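Local coordinates for protein sialidase B (Streptococcus pneumoniae TIGR4, PDB 4XIO) that cleaves terminal sialic acid from alpha-(2->3)-, alpha-(2->6)- and alpha-(2->8)-linked oligosaccharides, glycoproteins and glycolipids as an exo-sialidase of glycosyl hydrolase family 33, at residues F50-S55 and N143-A148; P190-F195 and V647-L652; Q202-R207 and E265-W270; G552-A557 and A614-T619. The protein carries 1 engineered substitution. All coordinates share one frame; numbering follows the deposited sequence. Where two conformers were deposited one is given.

How the contacts relate
Contact 1 stands apart in the N-terminal lectin-like domain, its centre about 38 Å from the centres of contacts 2 and 3 and about 45 Å from that of contact 4. The other three lie in the catalytic beta-propeller. Contact 2 joins segment 190-195 to the last strand of the chain, near the active site, and the long loop it closes encloses contacts 3 and 4. Contacts 2 and 3 touch where Val647 CG2 packs on Phe206 O at 3.4 Å. Contact 3 contains Arg207, a probable substrate ligand, and contact 4 contains Tyr615, the probable nucleophile; Arg207 NH2 lies 3.3 Å from Tyr615 CE1, joining the two.

Contact 1 of 4, residues F50-S55 and N143-A148; sequences FGLSNS and NGIDKA
Ser53 O takes two backbone N-H groups at once, from Asp146 at 2.8 Å and from Lys147 at 3.0 Å, while Ser53 N donates to Lys147 O. Two residues thus face one, a classic beta bulge in the antiparallel pairing of strand 46-53 with strand 147-150. Past the bulge, Ser55 meets Asp146. Asp146 OD1 accepts the N-H of Ser55 at 2.9 Å, met on the syn side but 24° out of the carboxylate plane, and the Ser55 hydroxyl lies equally near this oxygen. The carboxylate gets there because CG sits between the backbone N and the carbonyl carbon (chi1 57°). At the far end Asn54 extends its amide across Gly144, and ND2 donates to Asn143 O at 3.0 Å. On one face of the sheet Leu52 CD2 rests against Ala148 CB at 3.7 Å; on the other, Ser53 OG lies beside Lys147 CB and bonds to Asn154 O.

Farther out, Lys56 forms a salt bridge with Asp146 OD2 and also donates to Gly144 O, and Asn62 ND2 supplies a second donor to Asn143 O. The contact lies in the six-stranded sheet of the concanavalin-like domain, away from the catalytic site. With two protein donors on Ser53 O and Lys56 beside the carboxylate, the bulge and the loop beside it are held by polar groups, and the lysine would be expected to favour an ionised Asp146.

Contact 2 of 4, residues P190-F195 and V647-L652; sequences PFQLIF and VQYIDL
Phe191 lays its ring over the side-chain amide of Gln648, the planes 11° apart, with Gln648 OE1 3.4 Å from Phe191 CG and displaced toward the rim of the ring. This stack lies in the beta-propeller, where the irregular segment 190-195 pairs antiparallel with strand 647-652, the last strand of the chain, consistent with closure of the ring of blades. The pairing is a single hydrogen-bonded bridge, Gln192 N to Tyr649 O at 2.8 Å and Tyr649 N back to Gln192 O at 2.9 Å. Gln648 OE1 accepts from Trp96, whose ring meets that of Phe191 almost parallel, and NE2 donates to Asn645 O, which fixes the rotation of the amide under the phenyl ring.

On the other side of the strand Tyr649, its CG anti to the backbone N (chi1 176°), runs alongside Gln192. The glutamine OE1 lies at the edge of the phenol ring, in its plane, 3.7 Å from Tyr649 CD2, while Gln192 NE2 donates to Gly248 O. Ile194 CD1 approaches the same ring obliquely, and Trp251 meets it edge-to-face. Beyond the bridge the backbones part and water takes over: one molecule donates to Pro190 O at 2.7 Å and accepts from Asp651 N at 3.0 Å.

Contact 3 of 4, residues Q202-R207 and E265-W270; sequences QANYFR and EQLVYW
Tyr205 reaches across to the 265-270 loop with its hydroxyl, and Trp270 N donates to Tyr205 OH at 2.8 Å, approaching at the edge of the phenol ring close to its plane. With CG anti to the carbonyl carbon (chi1 -51°) the tyrosine ring is directed at the loop. Trp270 CB packs 3.5 Å from Tyr205 OH, the two side chains crossing at about a right angle. A water extends the link, accepting from Tyr205 OH at 2.9 Å and donating to Trp270 O.

Asn204 works beside it. Its side chain swings away from the backbone N (chi1 -159°), bringing ND2 to Val268 O at 3.0 Å; this donor stands well above the carbonyl plane, 54° out of it. The same ND2 lies over a face of the Tyr269 ring, 3.6 Å from CD1, with the amide and ring planes steeply inclined. Leu267 CD2 covers the amide at 3.6 Å from Asn204 CG, while Asn204 OD1 accepts from Ser197 OG, which sets which end of the amide faces Val268. A second water ties Asn204 N to Gln266 O and Val268 N.

The contact lays an irregular propeller loop over the start of strand 205-207, which ends at Arg207, a probable substrate-binding residue. Tyr205 OH serves as both acceptor and donor, and the Asn204 amide is held at both ends, so side chains and waters take the place of backbone pairing.

Contact 4 of 4, residues G552-A557 and A614-T619; sequences GTQVSA and AYSAIT
Gln554 OE1 accepts the backbone N-H of Ser616 at 2.9 Å, a nearly straight bond (166°) lying in the plane of the amide carbonyl. NE2 of the same amide makes a weak bond to Ser616 O at 3.3 Å and also donates to Pro454 O, so the group is held at both ends. Gln554 CB sits over the centre of the Tyr615 ring in a CH-pi contact, 3.5 Å from the centroid; from there CG runs anti to the backbone N (chi1 -176°), and a bend at chi2 brings the amide to Ser616. Thr553 CG2 approaches the ring obliquely, 3.9 Å from Tyr615 CD1.

Tyr615 is probably the nucleophile. Its hydroxyl is hydrogen-bonded to Glu503, a predicted active-site residue, and Arg207 makes a cation-pi contact with the ring. Farther along the segments, Ser556 OG and Ser616 OG share a hydrogen bond of 3.0 Å, and Ser573 OG holds Ser616 OG as well. The two segments run nearly parallel yet meet through side chains and water. They lead into strands 556-560 and 616-620, outermost in separate antiparallel sheets of the propeller, paired on their own sides with strands 567-575 and 626-631.

Contact 1 of 4, residues F50-S55 and N143-A148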
loop_
_atom_site.group_PDB
_atom_site.type_symbol
_atom_site.label_atom_id
_atom_site.label_comp_id
_atom_site.label_asym_id
_atom_site.label_seq_id
_atom_site.Cartn_x
_atom_site.Cartn_y
_atom_site.Cartn_z
ATOM N N PHE A 50 -1.887 14.185 -26.475
ATOM C CA PHE A 50 -1.002 14.436 -27.602
ATOM C C PHE A 50 -1.260 13.383 -28.670
ATOM O O PHE A 50 -1.497 12.216 -28.357
ATOM C CB PHE A 50 0.451 14.391 -27.122
ATOM C CG PHE A 50 1.468 14.463 -28.229
ATOM C CD1 PHE A 50 1.882 15.688 -28.729
ATOM C CD2 PHE A 50 2.026 13.303 -28.750
ATOM C CE1 PHE A 50 2.827 15.758 -29.743
ATOM C CE2 PHE A 50 2.968 13.361 -29.768
ATOM C CZ PHE A 50 3.371 14.596 -30.263
ATOM N N GLY A 51 -1.237 13.791 -29.936
ATOM C CA GLY A 51 -1.485 12.842 -31.003
ATOM C C GLY A 51 -0.602 13.114 -32.203
ATOM O O GLY A 51 -0.314 14.269 -32.509
ATOM N N LEU A 52 -0.144 12.041 -32.845
ATOM C CA LEU A 52 0.462 12.108 -34.174
ATOM C C LEU A 52 -0.354 11.151 -35.015
ATOM O O LEU A 52 -0.443 9.975 -34.674
ATOM C CB LEU A 52 1.907 11.593 -34.161
ATOM C CG LEU A 52 3.035 12.358 -33.486
ATOM C CD1 LEU A 52 4.364 11.617 -33.738
ATOM C CD2 LEU A 52 3.110 13.793 -33.991
ATOM N N SER A 53 -0.957 11.615 -36.108
ATOM C CA SER A 53 -1.814 10.711 -36.868
ATOM C C SER A 53 -1.732 10.910 -38.369
ATOM O O SER A 53 -1.333 11.970 -38.849
ATOM C CB SER A 53 -3.275 10.878 -36.463
ATOM O OG SER A 53 -3.744 12.167 -36.817
ATOM N N ASN A 54 -2.115 9.861 -39.083
ATOM C CA ASN A 54 -2.533 9.969 -40.479
ATOM C C ASN A 54 -4.013 10.336 -40.438
ATOM O O ASN A 54 -4.847 9.541 -39.990
ATOM C CB ASN A 54 -2.306 8.634 -41.196
ATOM C CG ASN A 54 -2.646 8.692 -42.688
ATOM O OD1 ASN A 54 -3.413 9.551 -43.135
ATOM N ND2 ASN A 54 -2.089 7.754 -43.459
ATOM N N SER A 55 -4.341 11.552 -40.868
ATOM C CA SER A 55 -5.704 12.057 -40.743
ATOM C C SER A 55 -6.539 11.777 -41.988
ATOM O O SER A 55 -7.692 12.198 -42.071
ATOM C CB SER A 55 -5.699 13.561 -40.469
ATOM O OG SER A 55 -5.218 14.282 -41.592
ATOM N N ASN A 143 2.748 5.071 -41.040
ATOM C CA ASN A 143 2.491 5.371 -42.448
ATOM C C ASN A 143 1.541 6.552 -42.671
ATOM O O ASN A 143 0.387 6.523 -42.241
ATOM C CB ASN A 143 1.940 4.124 -43.147
ATOM C CG ASN A 143 1.689 4.339 -44.627
ATOM O OD1 ASN A 143 2.501 4.947 -45.328
ATOM N ND2 ASN A 143 0.560 3.834 -45.113
ATOM N N GLY A 144 2.033 7.588 -43.346
ATOM C CA GLY A 144 1.200 8.718 -43.741
ATOM C C GLY A 144 0.827 9.726 -42.666
ATOM O O GLY A 144 -0.141 10.471 -42.835
ATOM N N ILE A 145 1.577 9.762 -41.566
ATOM C CA ILE A 145 1.360 10.785 -40.540
ATOM C C ILE A 145 1.351 12.167 -41.196
ATOM O O ILE A 145 2.288 12.516 -41.927
ATOM C CB ILE A 145 2.464 10.773 -39.460
ATOM C CG1 ILE A 145 2.330 9.560 -38.541
ATOM C CG2 ILE A 145 2.410 12.045 -38.615
ATOM C CD1 ILE A 145 3.467 9.468 -37.531
ATOM N N ASP A 146 0.293 12.944 -40.958
ATOM C CA ASP A 146 0.237 14.316 -41.481
ATOM C C ASP A 146 -0.315 15.334 -40.480
ATOM O O ASP A 146 -0.503 16.510 -40.812
ATOM C CB ASP A 146 -0.552 14.378 -42.800
ATOM C CG ASP A 146 -1.962 13.841 -42.666
ATOM O OD1 ASP A 146 -2.410 13.605 -41.527
ATOM O OD2 ASP A 146 -2.627 13.650 -43.702
ATOM N N LYS A 147 -0.555 14.891 -39.247
ATOM C CA LYS A 147 -1.046 15.787 -38.201
ATOM C C LYS A 147 -0.339 15.563 -36.863
ATOM O O LYS A 147 -0.098 14.425 -36.461
ATOM C CB LYS A 147 -2.558 15.608 -37.998
ATOM C CG LYS A 147 -3.410 15.933 -39.215
ATOM C CD LYS A 147 -3.408 17.425 -39.529
ATOM C CE LYS A 147 -4.167 17.694 -40.839
ATOM N NZ LYS A 147 -4.270 19.156 -41.141
ATOM N N ALA A 148 -0.006 16.663 -36.191
ATOM C CA ALA A 148 0.430 16.639 -34.798
ATOM C C ALA A 148 -0.576 17.477 -34.019
ATOM O O ALA A 148 -0.829 18.635 -34.363
ATOM C CB ALA A 148 1.826 17.208 -34.649
#

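Contact 2 of 4, residues P190-F195 and V647-L652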
loop_
_atom_site.group_PDB
_atom_site.type_symbol
_atom_site.label_atom_id
_atom_site.label_comp_id
_atom_site.label_asym_id
_atom_site.label_seq_id
_atom_site.Cartn_x
_atom_site.Cartn_y
_atom_site.Cartn_z
ATOM N N PRO A 190 2.895 17.211 -5.622
ATOM C CA PRO A 190 2.143 17.550 -4.406
ATOM C C PRO A 190 2.387 16.550 -3.280
ATOM O O PRO A 190 1.861 16.724 -2.175
ATOM C CB PRO A 190 0.682 17.461 -4.865
ATOM C CG PRO A 190 0.711 16.418 -5.983
ATOM C CD PRO A 190 2.030 16.662 -6.685
ATOM N N PHE A 191 3.188 15.527 -3.565
ATOM C CA PHE A 191 3.388 14.403 -2.652
ATOM C C PHE A 191 4.874 14.056 -2.511
ATOM O O PHE A 191 5.716 14.505 -3.303
ATOM C CB PHE A 191 2.666 13.167 -3.207
ATOM C CG PHE A 191 3.290 12.634 -4.467
ATOM C CD1 PHE A 191 2.936 13.153 -5.705
ATOM C CD2 PHE A 191 4.269 11.636 -4.408
ATOM C CE1 PHE A 191 3.536 12.678 -6.870
ATOM C CE2 PHE A 191 4.872 11.161 -5.551
ATOM C CZ PHE A 191 4.500 11.681 -6.795
ATOM N N GLN A 192 5.175 13.214 -1.518
ATOM C CA GLN A 192 6.513 12.684 -1.280
ATOM C C GLN A 192 6.422 11.173 -1.209
ATOM O O GLN A 192 5.345 10.619 -0.999
ATOM C CB GLN A 192 7.031 13.163 0.083
ATOM C CG GLN A 192 7.234 14.640 0.194
ATOM C CD GLN A 192 7.340 15.086 1.635
ATOM O OE1 GLN A 192 6.550 15.905 2.091
ATOM N NE2 GLN A 192 8.320 14.548 2.359
ATOM N N LEU A 193 7.554 10.503 -1.366
ATOM C CA LEU A 193 7.605 9.069 -1.131
ATOM C C LEU A 193 8.444 8.801 0.117
ATOM O O LEU A 193 9.524 9.378 0.290
ATOM C CB LEU A 193 8.191 8.329 -2.338
ATOM C CG LEU A 193 7.454 8.476 -3.669
ATOM C CD1 LEU A 193 8.234 7.764 -4.790
ATOM C CD2 LEU A 193 6.040 7.902 -3.567
ATOM N N ILE A 194 7.929 7.945 0.993
ATOM C CA ILE A 194 8.655 7.495 2.175
ATOM C C ILE A 194 9.293 6.149 1.849
ATOM O O ILE A 194 10.499 5.953 2.037
ATOM C CB ILE A 194 7.707 7.326 3.378
ATOM C CG1 ILE A 194 7.063 8.668 3.760
ATOM C CG2 ILE A 194 8.458 6.756 4.579
ATOM C CD1 ILE A 194 6.057 8.568 4.922
ATOM N N PHE A 195 8.472 5.229 1.349
ATOM C CA PHE A 195 8.938 3.942 0.846
ATOM C C PHE A 195 8.792 3.983 -0.658
ATOM O O PHE A 195 7.853 4.596 -1.159
ATOM C CB PHE A 195 8.060 2.831 1.424
ATOM C CG PHE A 195 7.984 2.858 2.925
ATOM C CD1 PHE A 195 9.014 2.322 3.690
ATOM C CD2 PHE A 195 6.899 3.446 3.574
ATOM C CE1 PHE A 195 8.963 2.361 5.090
ATOM C CE2 PHE A 195 6.834 3.484 4.976
ATOM C CZ PHE A 195 7.871 2.936 5.729
ATOM N N VAL A 647 1.783 4.311 -2.914
ATOM C CA VAL A 647 1.642 4.734 -1.514
ATOM C C VAL A 647 2.427 6.031 -1.372
ATOM O O VAL A 647 3.650 6.041 -1.532
ATOM C CB VAL A 647 2.175 3.696 -0.521
ATOM C CG1 VAL A 647 2.065 4.232 0.917
ATOM C CG2 VAL A 647 1.411 2.383 -0.677
ATOM N N GLN A 648 1.709 7.121 -1.099
ATOM C CA GLN A 648 2.273 8.465 -1.152
ATOM C C GLN A 648 1.930 9.278 0.077
ATOM O O GLN A 648 0.927 9.017 0.750
ATOM C CB GLN A 648 1.785 9.182 -2.423
ATOM C CG GLN A 648 2.242 8.469 -3.701
ATOM C CD GLN A 648 1.730 9.125 -4.969
ATOM O OE1 GLN A 648 1.013 10.126 -4.924
ATOM N NE2 GLN A 648 2.095 8.554 -6.113
ATOM N N TYR A 649 2.772 10.270 0.360
ATOM C CA TYR A 649 2.645 11.073 1.570
ATOM C C TYR A 649 2.369 12.524 1.211
ATOM O O TYR A 649 3.021 13.078 0.325
ATOM C CB TYR A 649 3.943 10.989 2.375
ATOM C CG TYR A 649 3.952 11.869 3.607
ATOM C CD1 TYR A 649 3.355 11.443 4.789
ATOM C CD2 TYR A 649 4.552 13.128 3.581
ATOM C CE1 TYR A 649 3.353 12.253 5.919
ATOM C CE2 TYR A 649 4.560 13.946 4.709
ATOM C CZ TYR A 649 3.962 13.497 5.872
ATOM O OH TYR A 649 3.950 14.295 7.000
ATOM N N ILE A 650 1.412 13.139 1.906
ATOM C CA ILE A 650 1.155 14.568 1.744
ATOM C C ILE A 650 1.102 15.293 3.085
ATOM O O ILE A 650 0.877 14.677 4.135
ATOM C CB ILE A 650 -0.145 14.846 0.977
ATOM C CG1 ILE A 650 -1.336 14.193 1.669
ATOM C CG2 ILE A 650 -0.031 14.378 -0.478
ATOM C CD1 ILE A 650 -2.673 14.603 1.040
ATOM N N ASP A 651 1.310 16.608 3.030
ATOM C CA ASP A 651 1.239 17.460 4.207
ATOM C C ASP A 651 0.075 18.419 4.034
ATOM O O ASP A 651 -0.052 19.058 2.982
ATOM C CB ASP A 651 2.543 18.256 4.359
ATOM C CG ASP A 651 2.544 19.141 5.590
ATOM O OD1 ASP A 651 1.975 20.248 5.520
ATOM O OD2 ASP A 651 3.110 18.730 6.628
ATOM N N LEU A 652 -0.780 18.515 5.050
ATOM C CA LEU A 652 -1.929 19.419 5.002
ATOM C C LEU A 652 -1.983 20.260 6.261
ATOM O O LEU A 652 -1.473 19.850 7.310
ATOM C CB LEU A 652 -3.224 18.628 4.872
ATOM C CG LEU A 652 -3.358 17.823 3.584
ATOM C CD1 LEU A 652 -4.529 16.847 3.670
ATOM C CD2 LEU A 652 -3.551 18.777 2.419
HETATM O O HOH W 1 2.453 17.462 0.390
HETATM O O HOH W 2 5.958 6.124 0.024
HETATM O O HOH W 3 5.402 3.967 -2.608
#

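Contact 3 of 4, residues Q202-R207 and E265-W270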
loop_
_atom_site.group_PDB
_atom_site.type_symbol
_atom_site.label_atom_id
_atom_site.label_comp_id
_atom_site.label_asym_id
_atom_site.label_seq_id
_atom_site.Cartn_x
_atom_site.Cartn_y
_atom_site.Cartn_z
ATOM N N GLN A 202 14.122 -3.253 -1.011
ATOM C CA GLN A 202 14.188 -3.985 -2.285
ATOM C C GLN A 202 12.849 -4.613 -2.684
ATOM O O GLN A 202 12.799 -5.477 -3.560
ATOM C CB GLN A 202 15.331 -5.016 -2.298
ATOM C CG GLN A 202 16.727 -4.371 -2.390
ATOM C CD GLN A 202 16.933 -3.637 -3.704
ATOM O OE1 GLN A 202 17.074 -4.260 -4.763
ATOM N NE2 GLN A 202 16.930 -2.306 -3.650
ATOM N N ALA A 203 11.760 -4.169 -2.053
ATOM C CA ALA A 203 10.414 -4.537 -2.513
ATOM C C ALA A 203 9.975 -3.567 -3.611
ATOM O O ALA A 203 10.216 -2.370 -3.522
ATOM C CB ALA A 203 9.424 -4.510 -1.374
ATOM N N ASN A 204 9.329 -4.083 -4.653
ATOM C CA ASN A 204 8.845 -3.218 -5.723
ATOM C C ASN A 204 7.433 -2.697 -5.438
ATOM O O ASN A 204 6.924 -1.840 -6.173
ATOM C CB ASN A 204 8.868 -3.983 -7.056
ATOM C CG ASN A 204 8.875 -3.068 -8.269
ATOM O OD1 ASN A 204 9.294 -1.902 -8.197
ATOM N ND2 ASN A 204 8.424 -3.601 -9.407
ATOM N N TYR A 205 6.811 -3.211 -4.369
ATOM C CA TYR A 205 5.418 -2.867 -4.026
ATOM C C TYR A 205 5.271 -2.601 -2.543
ATOM O O TYR A 205 6.027 -3.146 -1.733
ATOM C CB TYR A 205 4.461 -3.991 -4.460
ATOM C CG TYR A 205 4.712 -4.341 -5.899
ATOM C CD1 TYR A 205 4.193 -3.555 -6.920
ATOM C CD2 TYR A 205 5.551 -5.399 -6.240
ATOM C CE1 TYR A 205 4.477 -3.846 -8.265
ATOM C CE2 TYR A 205 5.822 -5.701 -7.564
ATOM C CZ TYR A 205 5.289 -4.922 -8.563
ATOM O OH TYR A 205 5.585 -5.222 -9.875
ATOM N N PHE A 206 4.307 -1.750 -2.198
ATOM C CA PHE A 206 4.008 -1.435 -0.807
ATOM C C PHE A 206 2.510 -1.309 -0.612
ATOM O O PHE A 206 1.779 -0.889 -1.522
ATOM C CB PHE A 206 4.689 -0.124 -0.378
ATOM C CG PHE A 206 6.169 -0.153 -0.531
ATOM C CD1 PHE A 206 6.975 -0.645 0.485
ATOM C CD2 PHE A 206 6.759 0.294 -1.707
ATOM C CE1 PHE A 206 8.358 -0.696 0.332
ATOM C CE2 PHE A 206 8.143 0.240 -1.872
ATOM C CZ PHE A 206 8.940 -0.253 -0.838
ATOM N N ARG A 207 2.052 -1.705 0.570
ATOM C CA ARG A 207 0.648 -1.540 0.937
ATOM C C ARG A 207 0.546 -1.367 2.442
ATOM O O ARG A 207 1.503 -1.649 3.170
ATOM C CB ARG A 207 -0.195 -2.753 0.484
ATOM C CG ARG A 207 -0.752 -2.660 -0.968
ATOM C CD ARG A 207 -2.080 -3.454 -1.118
ATOM N NE ARG A 207 -3.132 -2.899 -0.264
ATOM C CZ ARG A 207 -4.259 -3.536 0.057
ATOM N NH1 ARG A 207 -4.493 -4.755 -0.414
ATOM N NH2 ARG A 207 -5.150 -2.957 0.854
ATOM N N GLU A 265 14.893 -11.204 -0.776
ATOM C CA GLU A 265 14.253 -9.923 -1.051
ATOM C C GLU A 265 14.583 -9.531 -2.491
ATOM O O GLU A 265 15.689 -9.089 -2.780
ATOM C CB GLU A 265 14.741 -8.850 -0.062
ATOM C CG GLU A 265 14.002 -8.871 1.304
ATOM C CD GLU A 265 14.544 -9.882 2.299
ATOM O OE1 GLU A 265 13.739 -10.437 3.108
ATOM O OE2 GLU A 265 15.778 -10.101 2.300
ATOM N N GLN A 266 13.628 -9.719 -3.397
ATOM C CA GLN A 266 13.840 -9.418 -4.807
ATOM C C GLN A 266 12.910 -8.319 -5.291
ATOM O O GLN A 266 11.713 -8.340 -5.010
ATOM C CB GLN A 266 13.572 -10.659 -5.656
ATOM C CG GLN A 266 14.524 -11.818 -5.439
ATOM C CD GLN A 266 14.095 -13.049 -6.208
ATOM O OE1 GLN A 266 13.396 -13.911 -5.678
ATOM N NE2 GLN A 266 14.485 -13.120 -7.477
ATOM N N LEU A 267 13.469 -7.388 -6.061
ATOM C CA LEU A 267 12.681 -6.361 -6.712
ATOM C C LEU A 267 12.257 -6.925 -8.060
ATOM O O LEU A 267 13.085 -7.119 -8.966
ATOM C CB LEU A 267 13.526 -5.106 -6.880
ATOM C CG LEU A 267 12.796 -3.790 -7.118
ATOM C CD1 LEU A 267 13.714 -2.655 -6.717
ATOM C CD2 LEU A 267 12.390 -3.655 -8.583
ATOM N N VAL A 268 10.970 -7.230 -8.180
ATOM C CA VAL A 268 10.455 -7.926 -9.349
ATOM C C VAL A 268 9.352 -7.122 -10.011
ATOM O O VAL A 268 8.496 -6.576 -9.333
ATOM C CB VAL A 268 9.881 -9.306 -8.961
ATOM C CG1 VAL A 268 9.469 -10.091 -10.227
ATOM C CG2 VAL A 268 10.899 -10.087 -8.162
ATOM N N TYR A 269 9.375 -7.034 -11.335
ATOM C CA TYR A 269 8.261 -6.422 -12.055
ATOM C C TYR A 269 7.208 -7.491 -12.285
ATOM O O TYR A 269 7.327 -8.300 -13.210
ATOM C CB TYR A 269 8.755 -5.793 -13.363
ATOM C CG TYR A 269 9.719 -4.667 -13.068
ATOM C CD1 TYR A 269 9.260 -3.365 -12.861
ATOM C CD2 TYR A 269 11.080 -4.911 -12.930
ATOM C CE1 TYR A 269 10.139 -2.336 -12.555
ATOM C CE2 TYR A 269 11.963 -3.888 -12.619
ATOM C CZ TYR A 269 11.489 -2.609 -12.437
ATOM O OH TYR A 269 12.373 -1.598 -12.128
ATOM N N TRP A 270 6.190 -7.510 -11.423
ATOM C CA TRP A 270 5.181 -8.569 -11.456
ATOM C C TRP A 270 4.291 -8.417 -12.685
ATOM O O TRP A 270 3.909 -7.298 -13.040
ATOM C CB TRP A 270 4.317 -8.522 -10.189
ATOM C CG TRP A 270 3.983 -9.883 -9.642
ATOM C CD1 TRP A 270 2.770 -10.509 -9.672
ATOM C CD2 TRP A 270 4.890 -10.792 -8.998
ATOM N NE1 TRP A 270 2.868 -11.752 -9.082
ATOM C CE2 TRP A 270 4.160 -11.946 -8.657
ATOM C CE3 TRP A 270 6.252 -10.736 -8.666
ATOM C CZ2 TRP A 270 4.739 -13.038 -8.005
ATOM C CZ3 TRP A 270 6.833 -11.819 -8.023
ATOM C CH2 TRP A 270 6.080 -12.956 -7.704
HETATM O O HOH W 4 9.445 -6.944 -5.469
HETATM O O HOH W 5 3.907 -4.809 -12.196
#

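Contact 4 of 4, residues G552-A557 and A614-T619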
loop_
_atom_site.group_PDB
_atom_site.type_symbol
_atom_site.label_atom_id
_atom_site.label_comp_id
_atom_site.label_asym_id
_atom_site.label_seq_id
_atom_site.Cartn_x
_atom_site.Cartn_y
_atom_site.Cartn_z
ATOM N N GLY A 552 -16.022 -2.503 1.506
ATOM C CA GLY A 552 -15.466 -1.568 2.470
ATOM C C GLY A 552 -13.974 -1.344 2.324
ATOM O O GLY A 552 -13.300 -2.037 1.552
ATOM N N THR A 553 -13.466 -0.364 3.071
ATOM C CA THR A 553 -12.045 -0.042 3.088
ATOM C C THR A 553 -11.650 0.371 4.501
ATOM O O THR A 553 -12.444 0.954 5.233
ATOM C CB THR A 553 -11.721 1.121 2.137
ATOM O OG1 THR A 553 -12.182 0.807 0.816
ATOM C CG2 THR A 553 -10.207 1.381 2.089
ATOM N N GLN A 554 -10.423 0.041 4.883
ATOM C CA GLN A 554 -9.832 0.516 6.122
ATOM C C GLN A 554 -9.985 2.041 6.262
ATOM O O GLN A 554 -9.943 2.780 5.276
ATOM C CB GLN A 554 -8.350 0.108 6.146
ATOM C CG GLN A 554 -7.609 0.446 7.434
ATOM C CD GLN A 554 -6.637 1.578 7.233
ATOM O OE1 GLN A 554 -6.642 2.232 6.189
ATOM N NE2 GLN A 554 -5.786 1.815 8.225
ATOM N N VAL A 555 -10.207 2.488 7.494
ATOM C CA VAL A 555 -10.365 3.907 7.798
ATOM C C VAL A 555 -9.367 4.253 8.898
ATOM O O VAL A 555 -9.111 3.446 9.794
ATOM C CB VAL A 555 -11.808 4.230 8.263
ATOM C CG1 VAL A 555 -12.204 3.367 9.446
ATOM C CG2 VAL A 555 -11.965 5.701 8.621
ATOM N N SER A 556 -8.767 5.436 8.823
ATOM C CA SER A 556 -7.870 5.859 9.893
ATOM C C SER A 556 -8.492 7.058 10.593
ATOM O O SER A 556 -9.328 7.748 10.009
ATOM C CB SER A 556 -6.473 6.175 9.356
ATOM O OG SER A 556 -6.521 7.033 8.233
ATOM N N ALA A 557 -8.114 7.297 11.843
ATOM C CA ALA A 557 -8.792 8.320 12.639
ATOM C C ALA A 557 -7.896 8.821 13.755
ATOM O O ALA A 557 -7.224 8.028 14.428
ATOM C CB ALA A 557 -10.096 7.766 13.228
ATOM N N ALA A 614 -7.241 4.256 -1.163
ATOM C CA ALA A 614 -7.621 3.050 -0.433
ATOM C C ALA A 614 -7.212 3.120 1.041
ATOM O O ALA A 614 -7.683 4.005 1.764
ATOM C CB ALA A 614 -7.072 1.802 -1.131
ATOM N N TYR A 615 -6.357 2.210 1.503
ATOM C CA TYR A 615 -5.936 2.257 2.909
ATOM C C TYR A 615 -5.135 3.527 3.185
ATOM O O TYR A 615 -4.446 4.046 2.304
ATOM C CB TYR A 615 -5.101 1.039 3.294
ATOM C CG TYR A 615 -5.873 -0.260 3.465
ATOM C CD1 TYR A 615 -6.901 -0.618 2.596
ATOM C CD2 TYR A 615 -5.539 -1.145 4.480
ATOM C CE1 TYR A 615 -7.583 -1.818 2.750
ATOM C CE2 TYR A 615 -6.209 -2.350 4.639
ATOM C CZ TYR A 615 -7.225 -2.681 3.768
ATOM O OH TYR A 615 -7.885 -3.882 3.925
ATOM N N SER A 616 -5.205 4.026 4.415
ATOM C CA SER A 616 -4.610 5.328 4.702
ATOM C C SER A 616 -4.155 5.416 6.148
ATOM O O SER A 616 -4.627 4.671 7.017
ATOM C CB SER A 616 -5.624 6.436 4.416
ATOM O OG SER A 616 -6.712 6.340 5.326
ATOM N N ALA A 617 -3.238 6.343 6.391
ATOM C CA ALA A 617 -2.701 6.616 7.710
ATOM C C ALA A 617 -2.719 8.118 7.887
ATOM O O ALA A 617 -2.330 8.852 6.987
ATOM C CB ALA A 617 -1.261 6.114 7.805
ATOM N N ILE A 618 -3.166 8.588 9.042
ATOM C CA ILE A 618 -3.110 10.020 9.326
ATOM C C ILE A 618 -2.508 10.273 10.701
ATOM O O ILE A 618 -2.657 9.473 11.627
ATOM C CB ILE A 618 -4.490 10.726 9.204
ATOM C CG1 ILE A 618 -5.529 10.059 10.106
ATOM C CG2 ILE A 618 -4.970 10.748 7.754
ATOM C CD1 ILE A 618 -6.844 10.831 10.179
ATOM N N THR A 619 -1.784 11.377 10.831
ATOM C CA THR A 619 -1.266 11.729 12.144
ATOM C C THR A 619 -1.158 13.236 12.259
ATOM O O THR A 619 -0.983 13.932 11.248
ATOM C CB THR A 619 0.102 11.064 12.425
ATOM O OG1 THR A 619 0.384 11.132 13.831
ATOM C CG2 THR A 619 1.227 11.751 11.623
HETATM O O HOH W 6 -8.565 4.861 4.228
HETATM O O HOH W 7 -3.072 3.394 8.949
#